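Local atomic coordinates of CupA (PDB entry 4F2E), a protein that probably acts as a copper chaperone in pneumococcal copper resistance, binding Cu(I) ions on a cupredoxin-fold domain. Residues Ser34-Ile39 with Glu73-Gln78. Numbering follows the deposited sequence.
Sequences SVPARI and EITPEQ
In the cupredoxin fold of CupA, the start of strand 37-43 pairs antiparallel with the end of strand 69-74, and Ala37 and Ile74 form the hydrogen-bonded pair. Ala37 N gives Ile74 O a 2.7 Å bond nearly in line with the carbonyl, while the return bond from Ile74 N to Ala37 O is weak at 3.3 Å. Ala37 O also receives a CA-H contact from Glu73 and a hydrogen bond from a water, which reaches on weakly to Glu73 OE2.

Ala37 and Ile74 point to the buried face. The small methyl of Ala37 fits into this apolar layer, CB resting 4.2 Å from Ile74 CG1. Ile74 carries CG1 between its backbone N and carbonyl carbon (chi1 58°), and the side chains of Ile74 and Ile39 cross obliquely, meeting CD1 to CD1 at 4.0 Å. On the other face Arg38 and Glu73 form the non-hydrogen-bonded pair, their charged ends not in contact; Arg38 NE is instead in a salt bridge with Glu15.

Beyond the strands the two segments stay in contact as loop. Pro36 and Thr75 lie side by side, with Thr75 OG1 3.4 Å from Pro36 CA. Ser34 then closes the end twice. Its N donates almost straight to Pro76 O (2.7 Å), and its short hydroxyl donates from OG to Glu77 OE1 at 2.6 Å, on the syn side but 32° out of the carboxylate plane. The bend of Glu77 at chi2 (-64°) places CD 3.6 Å from Ser34 OG, and a water joins OE2 to Ser34 O.

Strand 13-20 lies alongside, with backbone bonds between Gln14 and both Pro36 and Arg38 and between Ile16 and Arg38, while Met95 of strand 92-97 packs on Ile39 and Ile74, and Val97 and Phe58 on Pro76.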
loop_
_atom_site.group_PDB
_atom_site.type_symbol
_atom_site.label_atom_id
_atom_site.label_comp_id
_atom_site.label_asym_id
_atom_site.label_seq_id
_atom_site.Cartn_x
_atom_site.Cartn_y
_atom_site.Cartn_z
ATOM N N SER A 34 -9.663 -11.528 -2.307
ATOM C CA SER A 34 -10.686 -11.874 -1.314
ATOM C C SER A 34 -10.192 -12.029 0.126
ATOM O O SER A 34 -10.971 -12.369 1.016
ATOM C CB SER A 34 -11.450 -13.132 -1.737
ATOM O OG SER A 34 -12.064 -12.958 -3.001
ATOM N N VAL A 35 -8.909 -11.781 0.358
ATOM C CA VAL A 35 -8.359 -11.878 1.705
ATOM C C VAL A 35 -8.150 -10.484 2.288
ATOM O O VAL A 35 -7.472 -9.655 1.684
ATOM C CB VAL A 35 -7.022 -12.641 1.708
ATOM C CG1 VAL A 35 -6.439 -12.683 3.107
ATOM C CG2 VAL A 35 -7.213 -14.051 1.169
ATOM N N PRO A 36 -8.742 -10.213 3.462
ATOM C CA PRO A 36 -8.577 -8.896 4.089
ATOM C C PRO A 36 -7.103 -8.530 4.204
ATOM O O PRO A 36 -6.299 -9.361 4.623
ATOM C CB PRO A 36 -9.195 -9.092 5.474
ATOM C CG PRO A 36 -10.201 -10.180 5.275
ATOM C CD PRO A 36 -9.589 -11.110 4.268
ATOM N N ALA A 37 -6.754 -7.305 3.829
ATOM C CA ALA A 37 -5.353 -6.907 3.749
ATOM C C ALA A 37 -4.990 -5.773 4.697
ATOM O O ALA A 37 -5.790 -4.870 4.953
ATOM C CB ALA A 37 -4.993 -6.528 2.314
ATOM N N ARG A 38 -3.770 -5.856 5.217
ATOM C CA ARG A 38 -3.143 -4.795 5.987
ATOM C C ARG A 38 -1.909 -4.354 5.220
ATOM O O ARG A 38 -0.965 -5.131 5.051
ATOM C CB ARG A 38 -2.717 -5.307 7.363
ATOM C CG ARG A 38 -3.853 -5.547 8.339
ATOM C CD ARG A 38 -3.373 -6.328 9.558
ATOM N NE ARG A 38 -2.106 -5.829 10.089
ATOM C CZ ARG A 38 -1.984 -4.769 10.881
ATOM N NH1 ARG A 38 -3.057 -4.076 11.234
ATOM N NH2 ARG A 38 -0.785 -4.397 11.315
ATOM N N ILE A 39 -1.922 -3.119 4.736
ATOM C CA ILE A 39 -0.761 -2.555 4.073
ATOM C C ILE A 39 -0.188 -1.519 5.025
ATOM O O ILE A 39 -0.763 -0.448 5.222
ATOM C CB ILE A 39 -1.130 -1.945 2.710
ATOM C CG1 ILE A 39 -1.947 -2.954 1.894
ATOM C CG2 ILE A 39 0.124 -1.536 1.949
ATOM C CD1 ILE A 39 -2.508 -2.401 0.601
ATOM N N GLU A 73 -6.257 -0.536 5.289
ATOM C CA GLU A 73 -6.981 -1.797 5.262
ATOM C C GLU A 73 -7.951 -1.833 4.093
ATOM O O GLU A 73 -8.794 -0.949 3.945
ATOM C CB GLU A 73 -7.716 -2.029 6.580
ATOM C CG GLU A 73 -6.780 -2.093 7.774
ATOM C CD GLU A 73 -7.506 -2.366 9.068
ATOM O OE1 GLU A 73 -7.841 -1.392 9.775
ATOM O OE2 GLU A 73 -7.740 -3.553 9.378
ATOM N N ILE A 74 -7.800 -2.851 3.254
ATOM C CA ILE A 74 -8.698 -3.077 2.130
ATOM C C ILE A 74 -8.932 -4.573 1.991
ATOM O O ILE A 74 -8.129 -5.376 2.460
ATOM C CB ILE A 74 -8.113 -2.534 0.804
ATOM C CG1 ILE A 74 -6.763 -3.189 0.499
ATOM C CG2 ILE A 74 -7.974 -1.018 0.852
ATOM C CD1 ILE A 74 -6.195 -2.816 -0.860
ATOM N N THR A 75 -10.036 -4.947 1.357
ATOM C CA THR A 75 -10.276 -6.346 1.017
ATOM C C THR A 75 -10.547 -6.431 -0.479
ATOM O O THR A 75 -11.674 -6.215 -0.925
ATOM C CB THR A 75 -11.459 -6.940 1.807
ATOM O OG1 THR A 75 -11.197 -6.834 3.212
ATOM C CG2 THR A 75 -11.660 -8.410 1.444
ATOM N N PRO A 76 -9.505 -6.733 -1.264
ATOM C CA PRO A 76 -9.628 -6.703 -2.725
ATOM C C PRO A 76 -10.374 -7.916 -3.269
ATOM O O PRO A 76 -9.831 -9.018 -3.276
ATOM C CB PRO A 76 -8.173 -6.715 -3.192
ATOM C CG PRO A 76 -7.443 -7.446 -2.112
ATOM C CD PRO A 76 -8.143 -7.087 -0.825
ATOM N N GLU A 77 -11.604 -7.704 -3.725
ATOM C CA GLU A 77 -12.442 -8.800 -4.207
ATOM C C GLU A 77 -12.314 -9.018 -5.707
ATOM O O GLU A 77 -12.929 -9.925 -6.266
ATOM C CB GLU A 77 -13.907 -8.552 -3.850
ATOM C CG GLU A 77 -14.212 -8.691 -2.372
ATOM C CD GLU A 77 -13.983 -10.100 -1.862
ATOM O OE1 GLU A 77 -13.818 -11.018 -2.697
ATOM O OE2 GLU A 77 -13.969 -10.292 -0.629
ATOM N N GLN A 78 -11.515 -8.182 -6.357
ATOM C CA GLN A 78 -11.342 -8.260 -7.797
ATOM C C GLN A 78 -9.863 -8.374 -8.159
ATOM O O GLN A 78 -9.036 -7.598 -7.676
ATOM C CB GLN A 78 -11.958 -7.022 -8.447
ATOM C CG GLN A 78 -11.783 -6.929 -9.942
ATOM C CD GLN A 78 -12.156 -5.559 -10.468
ATOM O OE1 GLN A 78 -13.245 -5.046 -10.195
ATOM N NE2 GLN A 78 -11.243 -4.949 -11.215
HETATM O O HOH W 1 -13.524 -11.685 1.506
HETATM O O HOH W 2 -8.023 -5.464 6.637
#